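Local coordinates for ribosomal-protein-serine acetyltransferase, putative (Vibrio cholerae O1 biovar eltor, PDB 2FCK), which is a putative GNAT-family acetyltransferase that may acetylate N-terminal serine or alanine residues of ribosomal proteins, at residues 27-30 with 31-35; 118-121 with 122-126; 61-64 with 65-69. All coordinates share one frame; numbering follows the deposited sequence.

Contact 1: 27-30 with 31-35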
# COMPACT_ATOMS: atom_id res chain seq x y z
N GLU A 27 0.07 -15.57 -27.74
CA GLU A 27 1.40 -15.09 -27.38
C GLU A 27 1.67 -15.20 -25.87
O GLU A 27 2.78 -15.52 -25.44
CB GLU A 27 1.58 -13.64 -27.83
CG GLU A 27 1.78 -13.48 -29.35
CD GLU A 27 0.49 -13.42 -30.18
OE1 GLU A 27 -0.58 -13.95 -29.76
OE2 GLU A 27 0.55 -12.85 -31.29
N LEU A 28 0.64 -14.94 -25.07
CA LEU A 28 0.78 -15.05 -23.61
C LEU A 28 0.88 -16.53 -23.20
O LEU A 28 1.65 -16.89 -22.31
CB LEU A 28 -0.41 -14.37 -22.93
CG LEU A 28 -0.42 -14.47 -21.39
CD1 LEU A 28 0.86 -13.89 -20.79
CD2 LEU A 28 -1.66 -13.78 -20.79
N VAL A 29 0.07 -17.37 -23.83
CA VAL A 29 0.14 -18.82 -23.61
C VAL A 29 1.54 -19.37 -23.95
O VAL A 29 2.13 -20.06 -23.10
CB VAL A 29 -0.96 -19.57 -24.40
CG1 VAL A 29 -0.61 -21.05 -24.57
CG2 VAL A 29 -2.27 -19.41 -23.68
N GLN A 30 2.07 -19.03 -25.12
CA GLN A 30 3.45 -19.39 -25.51
C GLN A 30 4.45 -18.97 -24.44
O GLN A 30 5.34 -19.75 -24.10
CB GLN A 30 3.89 -18.81 -26.87
CG GLN A 30 5.44 -18.94 -27.16
CD GLN A 30 5.89 -18.48 -28.56
OE1 GLN A 30 5.21 -18.74 -29.54
NE2 GLN A 30 7.07 -17.84 -28.64
N CYS A 31 4.31 -17.76 -23.92
CA CYS A 31 5.29 -17.23 -22.98
C CYS A 31 5.38 -18.09 -21.71
O CYS A 31 6.47 -18.33 -21.18
CB CYS A 31 5.00 -15.77 -22.65
SG CYS A 31 6.24 -14.97 -21.62
N ILE A 32 4.23 -18.58 -21.24
CA ILE A 32 4.18 -19.43 -20.06
C ILE A 32 4.59 -20.84 -20.43
O ILE A 32 5.35 -21.49 -19.68
CB ILE A 32 2.77 -19.40 -19.45
CG1 ILE A 32 2.47 -17.98 -18.96
CG2 ILE A 32 2.63 -20.47 -18.33
CD1 ILE A 32 3.38 -17.52 -17.84
N ARG A 33 4.09 -21.33 -21.56
CA ARG A 33 4.31 -22.72 -21.93
C ARG A 33 5.80 -22.97 -22.13
O ARG A 33 6.25 -24.11 -21.97
CB ARG A 33 3.57 -23.11 -23.19
CG ARG A 33 2.50 -24.15 -23.00
CD ARG A 33 1.21 -23.54 -22.66
NE ARG A 33 0.14 -24.53 -22.76
CZ ARG A 33 -0.45 -25.12 -21.71
NH1 ARG A 33 -0.07 -24.87 -20.46
NH2 ARG A 33 -1.43 -25.99 -21.93
N GLN A 34 6.52 -21.92 -22.57
CA GLN A 34 7.93 -22.12 -22.92
C GLN A 34 8.82 -22.05 -21.68
O GLN A 34 9.97 -22.49 -21.75
CB GLN A 34 8.42 -21.08 -23.92
CG GLN A 34 7.92 -21.39 -25.33
CD GLN A 34 8.33 -22.77 -25.81
OE1 GLN A 34 9.51 -23.12 -25.71
NE2 GLN A 34 7.38 -23.57 -26.39
N SER A 35 8.28 -21.58 -20.57
CA SER A 35 9.09 -21.39 -19.37
C SER A 35 9.09 -22.62 -18.45
O SER A 35 8.03 -23.13 -18.09
CB SER A 35 8.60 -20.18 -18.58
OG SER A 35 9.30 -20.16 -17.34

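Contact 2: 118-121 with 122-126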
# COMPACT_ATOMS: atom_id res chain seq x y z
N ALA A 118 13.49 -3.68 -18.89
CA ALA A 118 12.06 -3.44 -18.69
C ALA A 118 11.75 -2.87 -17.28
O ALA A 118 10.98 -1.91 -17.12
CB ALA A 118 11.30 -4.75 -18.91
N LEU A 119 12.33 -3.49 -16.25
CA LEU A 119 12.00 -3.06 -14.90
C LEU A 119 12.57 -1.67 -14.62
O LEU A 119 11.93 -0.82 -13.99
CB LEU A 119 12.43 -4.12 -13.85
CG LEU A 119 12.07 -3.84 -12.40
CD1 LEU A 119 10.58 -3.75 -12.28
CD2 LEU A 119 12.61 -5.00 -11.52
N THR A 120 13.78 -1.40 -15.14
CA THR A 120 14.35 -0.07 -14.96
C THR A 120 13.49 1.00 -15.66
O THR A 120 13.27 2.08 -15.10
CB THR A 120 15.81 -0.02 -15.50
OG1 THR A 120 16.63 -0.88 -14.67
CG2 THR A 120 16.37 1.42 -15.47
N ALA A 121 12.95 0.66 -16.84
CA ALA A 121 12.06 1.60 -17.57
C ALA A 121 10.86 1.95 -16.69
O ALA A 121 10.49 3.14 -16.53
CB ALA A 121 11.61 0.96 -18.88
N LEU A 122 10.33 0.92 -16.02
CA LEU A 122 9.13 1.15 -15.21
C LEU A 122 9.48 1.98 -13.97
O LEU A 122 8.75 2.89 -13.57
CB LEU A 122 8.49 -0.19 -14.83
CG LEU A 122 7.19 -0.05 -14.02
CD1 LEU A 122 6.12 0.72 -14.82
CD2 LEU A 122 6.65 -1.43 -13.55
N ILE A 123 10.60 1.68 -13.35
CA ILE A 123 11.05 2.43 -12.18
C ILE A 123 11.27 3.92 -12.52
O ILE A 123 10.85 4.84 -11.81
CB ILE A 123 12.36 1.79 -11.67
CG1 ILE A 123 12.03 0.40 -11.00
CG2 ILE A 123 13.10 2.73 -10.65
CD1 ILE A 123 13.35 -0.42 -10.82
N LEU A 124 11.94 4.17 -13.63
CA LEU A 124 12.16 5.55 -14.07
C LEU A 124 10.85 6.28 -14.37
O LEU A 124 10.71 7.44 -14.01
CB LEU A 124 13.09 5.61 -15.28
CG LEU A 124 14.51 5.16 -14.95
CD1 LEU A 124 15.35 5.09 -16.28
CD2 LEU A 124 15.17 6.04 -13.85
N PHE A 125 9.91 5.58 -14.98
CA PHE A 125 8.58 6.17 -15.21
C PHE A 125 7.95 6.57 -13.88
O PHE A 125 7.43 7.70 -13.73
CB PHE A 125 7.74 5.16 -15.99
CG PHE A 125 6.28 5.49 -16.03
CD1 PHE A 125 5.80 6.51 -16.84
CD2 PHE A 125 5.39 4.76 -15.26
CE1 PHE A 125 4.42 6.81 -16.89
CE2 PHE A 125 4.03 5.06 -15.27
CZ PHE A 125 3.56 6.08 -16.08
N CYS A 126 8.02 5.67 -12.90
CA CYS A 126 7.44 5.97 -11.57
C CYS A 126 8.09 7.18 -10.89
O CYS A 126 7.39 8.02 -10.32
CB CYS A 126 7.55 4.76 -10.67
SG CYS A 126 6.46 3.41 -11.11

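Contact 3: 61-64 with 65-69. With NO3 (nitrate ion), chain H.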
# COMPACT_ATOMS: atom_id res chain seq x y z
N THR A 61 -6.57 -7.24 -16.86
CA THR A 61 -5.49 -6.30 -16.80
C THR A 61 -5.85 -4.98 -17.49
O THR A 61 -5.52 -3.89 -17.02
CB THR A 61 -4.24 -6.97 -17.49
OG1 THR A 61 -3.91 -8.18 -16.77
CG2 THR A 61 -3.05 -6.05 -17.46
N ARG A 62 -6.55 -5.09 -18.61
CA ARG A 62 -7.00 -3.90 -19.31
C ARG A 62 -7.93 -3.06 -18.43
O ARG A 62 -7.82 -1.82 -18.40
CB ARG A 62 -7.67 -4.26 -20.64
CG ARG A 62 -8.18 -3.01 -21.33
CD ARG A 62 -9.21 -3.28 -22.41
NE ARG A 62 -9.74 -1.99 -22.90
CZ ARG A 62 -10.82 -1.36 -22.43
NH1 ARG A 62 -11.62 -1.90 -21.49
NH2 ARG A 62 -11.14 -0.19 -22.94
N LEU A 63 -8.83 -3.74 -17.74
CA LEU A 63 -9.83 -3.06 -16.93
C LEU A 63 -9.05 -2.22 -15.91
O LEU A 63 -9.30 -1.01 -15.80
CB LEU A 63 -10.72 -4.10 -16.25
CG LEU A 63 -11.91 -3.61 -15.41
CD1 LEU A 63 -12.67 -2.48 -16.12
CD2 LEU A 63 -12.82 -4.80 -15.10
N ASN A 64 -8.06 -2.83 -15.22
CA ASN A 64 -7.31 -2.12 -14.19
C ASN A 64 -6.60 -0.90 -14.76
O ASN A 64 -6.62 0.19 -14.16
CB ASN A 64 -6.34 -3.02 -13.45
CG ASN A 64 -7.00 -4.25 -12.87
OD1 ASN A 64 -6.35 -5.29 -12.74
ND2 ASN A 64 -8.26 -4.16 -12.55
N TRP A 65 -6.04 -1.05 -15.95
CA TRP A 65 -5.33 0.06 -16.61
C TRP A 65 -6.29 1.24 -16.89
O TRP A 65 -6.04 2.39 -16.50
CB TRP A 65 -4.68 -0.47 -17.85
CG TRP A 65 -3.89 0.47 -18.75
CD1 TRP A 65 -4.36 1.60 -19.41
CD2 TRP A 65 -2.56 0.26 -19.22
NE1 TRP A 65 -3.36 2.12 -20.22
CE2 TRP A 65 -2.25 1.32 -20.11
CE3 TRP A 65 -1.56 -0.71 -18.93
CZ2 TRP A 65 -1.00 1.42 -20.74
CZ3 TRP A 65 -0.33 -0.61 -19.54
CH2 TRP A 65 -0.06 0.46 -20.45
N VAL A 66 -7.42 0.96 -17.51
CA VAL A 66 -8.38 2.02 -17.89
C VAL A 66 -8.99 2.66 -16.61
O VAL A 66 -9.43 3.85 -16.59
CB VAL A 66 -9.48 1.46 -18.81
CG1 VAL A 66 -8.86 0.98 -20.15
CG2 VAL A 66 -10.19 0.30 -18.12
N LYS A 67 -9.05 1.87 -15.53
CA LYS A 67 -9.59 2.38 -14.24
C LYS A 67 -8.47 3.10 -13.46
O LYS A 67 -8.70 3.64 -12.37
CB LYS A 67 -10.13 1.23 -13.36
CG LYS A 67 -11.54 0.74 -13.68
CD LYS A 67 -11.72 -0.67 -13.13
CE LYS A 67 -12.51 -0.71 -11.84
NZ LYS A 67 -12.54 -2.12 -11.30
N ALA A 68 -7.24 3.08 -14.00
CA ALA A 68 -6.04 3.66 -13.37
C ALA A 68 -5.66 3.05 -12.01
O ALA A 68 -4.99 3.70 -11.20
CB ALA A 68 -6.11 5.21 -13.28
N GLU A 69 -6.05 1.79 -11.79
CA GLU A 69 -5.77 1.09 -10.53
C GLU A 69 -4.44 0.33 -10.57
O GLU A 69 -3.84 0.09 -9.52
CB GLU A 69 -6.90 0.13 -10.19
CG GLU A 69 -8.18 0.86 -9.77
CD GLU A 69 -9.28 -0.08 -9.29
OE1 GLU A 69 -10.34 0.43 -8.88
OE2 GLU A 69 -9.10 -1.32 -9.32
N NO3 H . -8.42 -0.17 -25.63
O1 NO3 H . -8.44 -1.56 -25.37
O2 NO3 H . -7.56 0.37 -26.61
O3 NO3 H . -9.26 0.68 -24.91
O HOH W 1 -10.08 -2.88 -11.63

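Contact 1: 27-30 with 31-35
From Cys31 N to Glu27 O, Ile32 N to Leu28 O, Arg33 N to Val29 O and Gln34 N to Gln30 O, four successive hydrogen bonds carry the last turns of helix 25-33. The straightest is Arg33 N to Val29 O, 2.8 Å with 161° at the hydrogen; Val29 O also takes a weak bond from Ile32 N. Beside that carbonyl lie the side chains of Val29 and Arg33, pointing the same way. Val29 places CG1 anti to its backbone N (chi1 160°), and this methyl meets Arg33 CD at 3.6 Å, with the guanidinium end beyond it. In the arginine, a first torsion away from any staggered value and a bend at the second together bring CD to 3.6 Å from Val29 O. One position further on, Gln30 CG and Gln34 CG meet at 3.9 Å while the two amide planes stand 83° apart, so the methylene portions touch and the amides do not stack. Gln34 folds back, its CG 3.3 Å from Gln30 O. On the inner side Cys31 CB rests 3.5 Å from Leu28 O. Ser35 OG, just past the helix, is hydrogen-bonded to Asp107 and to the backbone of Thr37 and Leu38. The chemistry is thus divided: Leu28 and Cys31 turn to Trp104 of strand 98-105, and Leu28 and Val29 also pack on helix 51-66, whereas the exposed Gln30, Arg33 and Gln34 use their aliphatic parts across the turn.

Contact 2: 118-121 with 122-126
Regular alpha-helical bonding joins 118-121 to 122-126: Leu122 N, Ile123 N, Leu124 N and Phe125 N bond in turn to the carbonyls of Ala118, Leu119, Thr120 and Ala121. The bond from Leu124 N to Thr120 O is the straightest, 170° at the hydrogen. Along the buried flank Leu119 CG meets the end of Ile123, CD1, at 4.0 Å, the two side chains crossing at a slant. Ile123 sets CG1 beside its own backbone N (chi1 -72°), which lays this carbon 3.2 Å from Leu119 O; an extended chi2 then takes CD1 on to Leu119 CG. On the outer flank Thr120 and Leu124 run side by side, CG2 of the threonine 3.9 Å from CD1 of the leucine. Thr120 OG1 turns instead to the carbonyl of Lys116, a bond back into its own helix. Phe125 CB lies 3.5 Å from Ala121 O, and its ring leads off to meet that of Phe8. Leu122 reaches Val87, Ile89, Leu101 and Phe73, while Ile123 also touches Leu101, so one face of the helix lies on strands 71-77, 83-93 and 98-105. An amphipathic helix following the central antiparallel strands and leading to the parallel strand 134-139 is characteristic of the GNAT fold.

Contact 3: 61-64 with 65-69
Arg62 reaches Val66 with CG anti to its backbone N (chi1 177°) and the chain extended to NE, which carries the guanidinium out beside the valine. Val66 CG1 sits over the centre of one guanidinium face, 3.7 Å above its plane, though the valine's placement is less certain because its other methyl lies too close to a carbonyl in the model. The edge of the same group grips a nitrate ion, probably from the crystallisation liquor, with NE 2.8 Å from nitrate O1 and NH2 2.9 Å from nitrate O3. A planar anion and a planar cation are thereby paired by two bonds. Next along the surface, Lys67 lays its CD 3.6 Å from Leu63 CD1. Here helix 51-66 ends in a Schellman motif: Ala68 takes positive phi, and Glu69 N reaches back to Asn64 O at 2.9 Å, while Ala68 N bonds to Trp65 O. Outside this turn a water mediates between two charged ends, accepting from Lys67 NZ at 2.6 Å and donating to Glu69 OE2 at 3.0 Å. Trp65 leads the other way, into the protein, where its NE1 bonds to Thr5 O and its ring packs edge-to-face with those of Tyr71 and Phe73.

Read from the N terminus, the chain meets contact 1 in helix 25-33, contact 3 at the end of helix 51-66, and contact 2 in helix 114-129. Each lies within a continuous piece of chain, so none closes a long loop, and the three follow in series without nesting or crossing. Contacts 1 and 3 occupy consecutive helices that pack together through Leu28 and Val29 on Ala54, yet their nearest atoms remain about 7 Å apart. Contact 2 lies on the other side of the chain's centre from contact 1, and the centres of contacts 1 and 2 are about 23 Å apart. The sheet connects them: Trp104 of strand 98-105 receives contact 1, Leu101 of that strand contact 2, and Phe73 both contacts 2 and 3.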